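Side-chain contacts in dihydrodipicolinate synthase (Agrobacterium tumefaciens, PDB 3B4U), which probably catalyses the condensation of pyruvate with aspartate semialdehyde on the route to lysine: residues V252-T257 with T261-V266; A10-F15 with I27-R32. All blocks are in the same frame, centred on the assembly; numbering follows the deposited sequence. Where two conformers were deposited one is given.

Contact 1 of 2, residues V252-T257 with T261-V266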
ATOM      1  N   VAL B 252      -4.738  23.662   0.484  1.00  9.07           N
ATOM      2  CA  VAL B 252      -5.500  24.899   0.256  1.00  9.33           C
ATOM      3  C   VAL B 252      -5.067  25.978   1.256  1.00  9.22           C
ATOM      4  O   VAL B 252      -4.900  27.121   0.899  1.00  8.84           O
ATOM      5  CB  VAL B 252      -7.032  24.622   0.379  1.00 10.27           C
ATOM      6  CG1 VAL B 252      -7.826  25.910   0.533  1.00 11.11           C
ATOM      7  CG2 VAL B 252      -7.579  23.825  -0.785  1.00 12.92           C
ATOM      8  N   LEU B 253      -4.862  25.599   2.510  1.00  7.99           N
ATOM      9  CA  LEU B 253      -4.476  26.576   3.521  1.00  7.99           C
ATOM     10  C   LEU B 253      -3.012  26.984   3.447  1.00  7.90           C
ATOM     11  O   LEU B 253      -2.682  28.113   3.784  1.00  8.42           O
ATOM     12  CB  LEU B 253      -4.912  26.112   4.912  1.00  8.67           C
ATOM     13  CG  LEU B 253      -6.443  26.152   5.062  1.00  8.46           C
ATOM     14  CD1 LEU B 253      -6.851  25.624   6.429  1.00 10.35           C
ATOM     15  CD2 LEU B 253      -7.007  27.576   4.896  1.00  9.45           C
ATOM     16  N   VAL B 254      -2.128  26.122   2.947  1.00  8.10           N
ATOM     17  CA  VAL B 254      -0.779  26.576   2.609  1.00  8.26           C
ATOM     18  C   VAL B 254      -0.876  27.667   1.541  1.00  8.52           C
ATOM     19  O   VAL B 254      -0.271  28.726   1.689  1.00  8.87           O
ATOM     20  CB  VAL B 254       0.143  25.432   2.139  1.00  8.33           C
ATOM     21  CG1 VAL B 254       1.498  26.006   1.783  1.00  8.98           C
ATOM     22  CG2 VAL B 254       0.257  24.399   3.259  1.00  8.15           C
ATOM     23  N   SER B 255      -1.663  27.439   0.492  1.00  9.03           N
ATOM     24  CA  SER B 255      -1.870  28.457  -0.550  0.50  9.37           C
ATOM     25  C   SER B 255      -2.449  29.735   0.053  1.00  9.87           C
ATOM     26  O   SER B 255      -1.997  30.838  -0.266  1.00 11.22           O
ATOM     27  CB  SER B 255      -2.795  27.938  -1.650  0.50  9.64           C
ATOM     28  OG  SER B 255      -2.098  27.089  -2.539  0.50  9.83           O
ATOM     29  N   HIS B 256      -3.464  29.606   0.914  1.00  9.85           N
ATOM     30  CA  HIS B 256      -4.144  30.768   1.466  1.00 10.18           C
ATOM     31  C   HIS B 256      -3.232  31.613   2.318  1.00 10.79           C
ATOM     32  O   HIS B 256      -3.256  32.848   2.232  1.00 13.01           O
ATOM     33  CB  HIS B 256      -5.334  30.272   2.265  1.00 10.21           C
ATOM     34  CG  HIS B 256      -6.210  31.353   2.816  1.00 10.85           C
ATOM     35  ND1 HIS B 256      -6.796  32.326   2.031  1.00 11.99           N
ATOM     36  CD2 HIS B 256      -6.658  31.547   4.076  1.00 11.51           C
ATOM     37  CE1 HIS B 256      -7.533  33.096   2.811  1.00 11.56           C
ATOM     38  NE2 HIS B 256      -7.479  32.639   4.049  1.00 12.51           N
ATOM     39  N   THR B 257      -2.417  30.974   3.153  1.00 10.30           N
ATOM     40  CA  THR B 257      -1.567  31.734   4.059  1.00 10.28           C
ATOM     41  C   THR B 257      -0.318  32.313   3.409  1.00 10.82           C
ATOM     42  O   THR B 257       0.233  33.287   3.898  1.00 13.42           O
ATOM     43  CB  THR B 257      -1.157  30.901   5.300  1.00 10.60           C
ATOM     44  OG1 THR B 257      -0.414  29.736   4.874  1.00 10.04           O
ATOM     45  CG2 THR B 257      -2.383  30.475   6.115  1.00 10.40           C
ATOM     46  N   THR B 261       0.180  29.818  -5.295  1.00 12.65           N
ATOM     47  CA  THR B 261      -0.860  29.066  -5.972  1.00 13.39           C
ATOM     48  C   THR B 261      -0.492  27.598  -6.215  1.00 13.19           C
ATOM     49  O   THR B 261      -1.389  26.793  -6.439  1.00 14.85           O
ATOM     50  CB  THR B 261      -1.221  29.718  -7.334  1.00 14.59           C
ATOM     51  OG1 THR B 261      -0.041  29.769  -8.121  1.00 16.54           O
ATOM     52  CG2 THR B 261      -1.762  31.127  -7.133  1.00 18.01           C
ATOM     53  N   ILE B 262       0.798  27.282  -6.198  1.00 12.33           N
ATOM     54  CA  ILE B 262       1.257  25.927  -6.543  1.00 12.96           C
ATOM     55  C   ILE B 262       0.577  24.834  -5.709  1.00 13.26           C
ATOM     56  O   ILE B 262       0.322  23.739  -6.200  1.00 15.53           O
ATOM     57  CB  ILE B 262       2.796  25.837  -6.454  1.00 13.87           C
ATOM     58  CG1 ILE B 262       3.364  24.587  -7.161  1.00 15.84           C
ATOM     59  CG2 ILE B 262       3.286  25.896  -5.019  1.00 14.36           C
ATOM     60  CD1 ILE B 262       3.621  24.823  -8.608  1.00 17.87           C
ATOM     61  N   TRP B 263       0.219  25.127  -4.464  1.00 11.45           N
ATOM     62  CA  TRP B 263      -0.189  24.089  -3.523  1.00 12.26           C
ATOM     63  C   TRP B 263      -1.524  23.504  -3.834  1.00 14.21           C
ATOM     64  O   TRP B 263      -1.789  22.427  -3.338  1.00 14.79           O
ATOM     65  CB  TRP B 263      -0.158  24.631  -2.096  1.00 10.96           C
ATOM     66  CG  TRP B 263       1.186  25.113  -1.766  1.00  9.47           C
ATOM     67  CD1 TRP B 263       1.607  26.400  -1.779  1.00 10.45           C
ATOM     68  CD2 TRP B 263       2.335  24.306  -1.458  1.00  9.14           C
ATOM     69  NE1 TRP B 263       2.939  26.461  -1.502  1.00  9.92           N
ATOM     70  CE2 TRP B 263       3.416  25.181  -1.301  1.00 10.07           C
ATOM     71  CE3 TRP B 263       2.548  22.924  -1.273  1.00  8.96           C
ATOM     72  CZ2 TRP B 263       4.695  24.725  -0.998  1.00 10.78           C
ATOM     73  CZ3 TRP B 263       3.813  22.473  -0.977  1.00  9.35           C
ATOM     74  CH2 TRP B 263       4.875  23.363  -0.821  1.00  9.69           C
ATOM     75  N   SER B 264      -2.304  24.163  -4.709  1.00 16.24           N
ATOM     76  CA  SER B 264      -3.637  23.707  -5.105  1.00 17.22           C
ATOM     77  C   SER B 264      -3.576  22.247  -5.510  1.00 16.39           C
ATOM     78  O   SER B 264      -4.277  21.386  -4.896  1.00 18.12           O
ATOM     79  CB  SER B 264      -4.271  24.637  -6.174  1.00 18.73           C
ATOM     80  OG  SER B 264      -3.367  24.919  -7.226  1.00 25.03           O
ATOM     81  N   ASP B 265      -2.664  22.002  -6.441  1.00 13.23           N
ATOM     82  CA  ASP B 265      -2.576  20.748  -7.151  1.00 12.10           C
ATOM     83  C   ASP B 265      -2.204  19.582  -6.236  1.00  9.02           C
ATOM     84  O   ASP B 265      -1.297  19.681  -5.394  1.00  9.31           O
ATOM     85  CB  ASP B 265      -1.570  20.844  -8.311  1.00 13.89           C
ATOM     86  CG  ASP B 265      -2.128  21.560  -9.533  1.00 19.19           C
ATOM     87  OD1 ASP B 265      -3.321  21.898  -9.519  1.00 23.19           O
ATOM     88  OD2 ASP B 265      -1.339  21.793 -10.467  1.00 22.70           O
ATOM     89  N   VAL B 266      -2.908  18.478  -6.430  1.00  7.98           N
ATOM     90  CA  VAL B 266      -2.615  17.234  -5.755  1.00  7.91           C
ATOM     91  C   VAL B 266      -2.383  16.174  -6.790  1.00  6.87           C
ATOM     92  O   VAL B 266      -2.780  16.311  -7.951  1.00  8.83           O
ATOM     93  CB  VAL B 266      -3.767  16.794  -4.811  1.00  8.26           C
ATOM     94  CG1 VAL B 266      -3.884  17.773  -3.631  1.00 11.55           C
ATOM     95  CG2 VAL B 266      -5.095  16.642  -5.552  1.00 10.32           C
TER
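W263 leans on helix 246-258 through two neighbouring residues, V254 and S255, and its side chain meets them in turn from base to rim. CB comes first: it lies 3.2 Å from S255 OG in one of the two deposited conformers of S255, a close polar-to-carbon contact that this residue, being modelled twice, need not keep all the time. In that same conformer the oxygen also sits at the edge of the indole, in its plane, and bonds to the backbone oxygen of E260 in the intervening turn. With chi1 at -58°, CG stands anti to the carbonyl carbon, and the five-membered ring is carried beneath V254. V254 CG1 is 3.5 Å from the centroid of the W263 pyrrole ring and only 4° off its normal, a well-centred CH-pi contact. The distances agree: CG1 is 3.6 Å from both CD1 and NE1 of W263 and 3.8 Å from its CD2. Helix 246-258 follows the eight-stranded barrel core in sequence and belongs to the C-terminal helical part characteristic of this family; the indole joins the segment after that helix to V254 and S255 on it. Across the ring from V254, I262 CG2 lies 3.5 Å above the indole plane, offset toward the rim, so an aliphatic group flanks each face. NE1 is bonded to OE1 of E260. S264 OG donates to T261 O at 2.8 Å, with a C=O...donor angle of 174°, and the backbone N of S264 shares that acceptor. Beyond the pyrrole, the six-membered half of W263 runs out to T12 and P14.

Contact 2 of 2, residues A10-F15 with I27-R32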
ATOM      1  N   ALA B  10       4.682  17.966   8.739  1.00  6.11           N
ATOM      2  CA  ALA B  10       4.344  16.851   7.854  1.00  6.68           C
ATOM      3  C   ALA B  10       4.282  17.503   6.475  1.00  5.81           C
ATOM      4  O   ALA B  10       3.231  17.910   5.992  1.00  5.69           O
ATOM      5  CB  ALA B  10       2.987  16.224   8.259  1.00  7.96           C
ATOM      6  N   LEU B  11       5.442  17.666   5.838  1.00  5.26           N
ATOM      7  CA  LEU B  11       5.592  18.658   4.783  1.00  5.70           C
ATOM      8  C   LEU B  11       4.744  18.292   3.570  1.00  5.42           C
ATOM      9  O   LEU B  11       4.804  17.180   3.062  1.00  5.69           O
ATOM     10  CB  LEU B  11       7.064  18.762   4.361  1.00  5.78           C
ATOM     11  CG  LEU B  11       7.427  20.065   3.690  1.00  6.23           C
ATOM     12  CD1 LEU B  11       7.539  21.198   4.703  1.00  8.28           C
ATOM     13  CD2 LEU B  11       8.711  19.906   2.868  1.00  8.43           C
ATOM     14  N   THR B  12       4.022  19.267   3.048  1.00  5.30           N
ATOM     15  CA  THR B  12       3.308  19.113   1.790  1.00  5.68           C
ATOM     16  C   THR B  12       4.297  19.092   0.617  1.00  6.11           C
ATOM     17  O   THR B  12       5.353  19.727   0.651  1.00  6.89           O
ATOM     18  CB  THR B  12       2.287  20.257   1.651  1.00  6.40           C
ATOM     19  OG1 THR B  12       2.893  21.513   2.000  1.00  6.68           O
ATOM     20  CG2 THR B  12       1.092  20.037   2.570  1.00  6.87           C
ATOM     21  N   THR B  13       3.890  18.379  -0.429  1.00  5.86           N
ATOM     22  CA  THR B  13       4.697  18.199  -1.627  1.00  6.01           C
ATOM     23  C   THR B  13       4.030  18.977  -2.746  1.00  6.38           C
ATOM     24  O   THR B  13       2.894  18.658  -3.101  1.00  6.77           O
ATOM     25  CB  THR B  13       4.800  16.723  -2.011  1.00  6.13           C
ATOM     26  OG1 THR B  13       5.377  15.977  -0.926  1.00  6.60           O
ATOM     27  CG2 THR B  13       5.666  16.533  -3.251  1.00  7.23           C
ATOM     28  N   PRO B  14       4.705  19.989  -3.326  1.00  6.99           N
ATOM     29  CA  PRO B  14       4.113  20.776  -4.396  1.00  7.31           C
ATOM     30  C   PRO B  14       4.366  20.146  -5.750  1.00  7.41           C
ATOM     31  O   PRO B  14       5.473  19.705  -6.025  1.00  7.74           O
ATOM     32  CB  PRO B  14       4.825  22.129  -4.273  1.00  7.30           C
ATOM     33  CG  PRO B  14       6.207  21.779  -3.773  1.00  6.99           C
ATOM     34  CD  PRO B  14       6.031  20.496  -2.947  1.00  7.42           C
ATOM     35  N   PHE B  15       3.347  20.155  -6.603  1.00  7.93           N
ATOM     36  CA  PHE B  15       3.436  19.632  -7.964  1.00  8.51           C
ATOM     37  C   PHE B  15       3.214  20.734  -8.995  1.00 10.32           C
ATOM     38  O   PHE B  15       2.333  21.563  -8.848  1.00 12.14           O
ATOM     39  CB  PHE B  15       2.410  18.531  -8.204  1.00  8.94           C
ATOM     40  CG  PHE B  15       2.488  17.443  -7.192  1.00  7.35           C
ATOM     41  CD1 PHE B  15       3.561  16.552  -7.183  1.00  8.13           C
ATOM     42  CD2 PHE B  15       1.503  17.306  -6.219  1.00  8.00           C
ATOM     43  CE1 PHE B  15       3.659  15.547  -6.211  1.00  8.09           C
ATOM     44  CE2 PHE B  15       1.599  16.315  -5.272  1.00  7.92           C
ATOM     45  CZ  PHE B  15       2.673  15.443  -5.265  1.00  8.00           C
ATOM     46  N   ILE B  27      11.567  22.970  -1.251  1.00  7.17           N
ATOM     47  CA  ILE B  27      12.666  23.340  -0.379  1.00  7.62           C
ATOM     48  C   ILE B  27      12.391  24.688   0.288  1.00  7.65           C
ATOM     49  O   ILE B  27      12.647  24.872   1.459  1.00  7.65           O
ATOM     50  CB  ILE B  27      13.998  23.334  -1.158  1.00  7.89           C
ATOM     51  CG1 ILE B  27      14.360  21.885  -1.476  1.00  8.72           C
ATOM     52  CG2 ILE B  27      15.091  24.021  -0.403  1.00  9.34           C
ATOM     53  CD1 ILE B  27      15.453  21.684  -2.510  1.00 10.32           C
ATOM     54  N   ALA B  28      11.876  25.644  -0.471  1.00  7.56           N
ATOM     55  CA  ALA B  28      11.551  26.962   0.099  1.00  8.49           C
ATOM     56  C   ALA B  28      10.472  26.857   1.195  1.00  7.78           C
ATOM     57  O   ALA B  28      10.557  27.524   2.228  1.00  7.85           O
ATOM     58  CB  ALA B  28      11.122  27.936  -1.022  1.00  9.18           C
ATOM     59  N   HIS B  29       9.505  25.986   0.970  1.00  7.16           N
ATOM     60  CA  HIS B  29       8.476  25.735   1.967  1.00  7.26           C
ATOM     61  C   HIS B  29       9.073  25.092   3.215  1.00  6.91           C
ATOM     62  O   HIS B  29       8.761  25.502   4.332  1.00  7.40           O
ATOM     63  CB  HIS B  29       7.350  24.907   1.349  1.00  7.30           C
ATOM     64  CG  HIS B  29       6.268  24.579   2.300  1.00  6.92           C
ATOM     65  ND1 HIS B  29       5.528  25.542   2.943  1.00  7.19           N
ATOM     66  CD2 HIS B  29       5.807  23.373   2.700  1.00  6.77           C
ATOM     67  CE1 HIS B  29       4.648  24.921   3.715  1.00  6.42           C
ATOM     68  NE2 HIS B  29       4.789  23.606   3.597  1.00  7.10           N
ATOM     69  N   ALA B  30       9.963  24.133   3.040  1.00  6.92           N
ATOM     70  CA  ALA B  30      10.653  23.542   4.182  1.00  7.11           C
ATOM     71  C   ALA B  30      11.408  24.611   4.969  1.00  7.53           C
ATOM     72  O   ALA B  30      11.349  24.656   6.194  1.00  7.42           O
ATOM     73  CB  ALA B  30      11.603  22.453   3.720  1.00  7.21           C
ATOM     74  N   ARG B  31      12.144  25.478   4.276  1.00  7.71           N
ATOM     75  CA  ARG B  31      12.899  26.524   4.952  1.00  8.06           C
ATOM     76  C   ARG B  31      11.973  27.450   5.727  1.00  8.32           C
ATOM     77  O   ARG B  31      12.301  27.879   6.834  1.00  8.82           O
ATOM     78  CB  ARG B  31      13.688  27.350   3.952  1.00  9.58           C
ATOM     79  CG  ARG B  31      14.868  26.610   3.362  1.00 12.08           C
ATOM     80  CD  ARG B  31      16.027  26.490   4.325  1.00 18.64           C
ATOM     81  NE  ARG B  31      17.253  26.011   3.663  1.00 19.08           N
ATOM     82  CZ  ARG B  31      18.348  25.596   4.304  1.00 20.30           C
ATOM     83  NH1 ARG B  31      19.374  25.181   3.593  1.00 21.79           N
ATOM     84  NH2 ARG B  31      18.440  25.581   5.623  1.00 19.77           N
ATOM     85  N   ARG B  32      10.824  27.773   5.155  1.00  8.13           N
ATOM     86  CA  ARG B  32       9.829  28.619   5.836  1.00  8.63           C
ATOM     87  C   ARG B  32       9.332  27.934   7.102  1.00  8.73           C
ATOM     88  O   ARG B  32       9.257  28.548   8.173  1.00  8.74           O
ATOM     89  CB  ARG B  32       8.686  28.940   4.871  1.00  9.07           C
ATOM     90  CG  ARG B  32       7.499  29.612   5.555  1.00  9.03           C
ATOM     91  CD  ARG B  32       6.480  30.167   4.555  1.00  9.60           C
ATOM     92  NE  ARG B  32       6.021  29.114   3.653  1.00  9.55           N
ATOM     93  CZ  ARG B  32       5.901  29.211   2.341  1.00  9.25           C
ATOM     94  NH1 ARG B  32       6.119  30.360   1.733  1.00 11.28           N
ATOM     95  NH2 ARG B  32       5.563  28.157   1.634  1.00 10.07           N
TER
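L11 reaches helix 23-35 with both methyls. Its CG is anti to the backbone N (chi1 -158°), which sends the branch out to the helix: CD1 comes to 3.4 Å from H29 CD2, approaching the imidazole obliquely, and also meets the backbone of A30, 3.9 Å from its CA, while CD2 lies 3.9 Å from A30 CB. The two side chains L11 and H29 run past one another in opposite senses, the end of L11 sliding by the CD2/NE2 corner of the ring. V41 of the neighbouring strand 40-43 meets both L11 and A30, so this apolar patch continues into the barrel wall.

T12 follows, crossing H29 at roughly a right angle, with OG1 3.2 Å from H29 NE2. The clearer partner of NE2 is OD1 of N215, an oxygen that also accepts from the backbone N of T12 and so ties loop and ring to one group. At the other ring nitrogen, R32 NH2 donates to H29 ND1 at 2.9 Å, with an N-H...acceptor angle of 166°. ND1 lies in the guanidinium plane, although the donor is tilted 19° from the ring plane. Both nitrogens of the buried ring are thus engaged, one by R32 of the same helix and one by N215, which should fix the ring's rotation and is consistent with a neutral imidazole protonated on NE2.

Next along the loop, the T13 carbonyl oxygen receives K251 NZ from helix 246-258. Strand 6-10, this loop and helix 23-35 form the first beta-alpha unit of the TIM barrel; the loop lies at the C-terminal strand end, where active sites of this family are found.

How the contacts relate
Contact 2 comes first along the chain and closes before contact 1 opens; their centres are 11 Å apart, on the same side of the chain's centre. Contact 2 joins strand 6-10's following loop to helix 23-35, whereas contact 1 belongs to helix 246-258 and the turn after it. They touch directly: W263 CZ3 is 3.3 Å from T12 OG1, W263 CZ2 is 3.5 Å from H29 CB, and the indole and imidazole planes meet at about 55°. E260, already bonded in contact 1, also forms a salt bridge with R32 of contact 2. The C-terminal helical part is thereby joined to the first beta-alpha unit of the barrel.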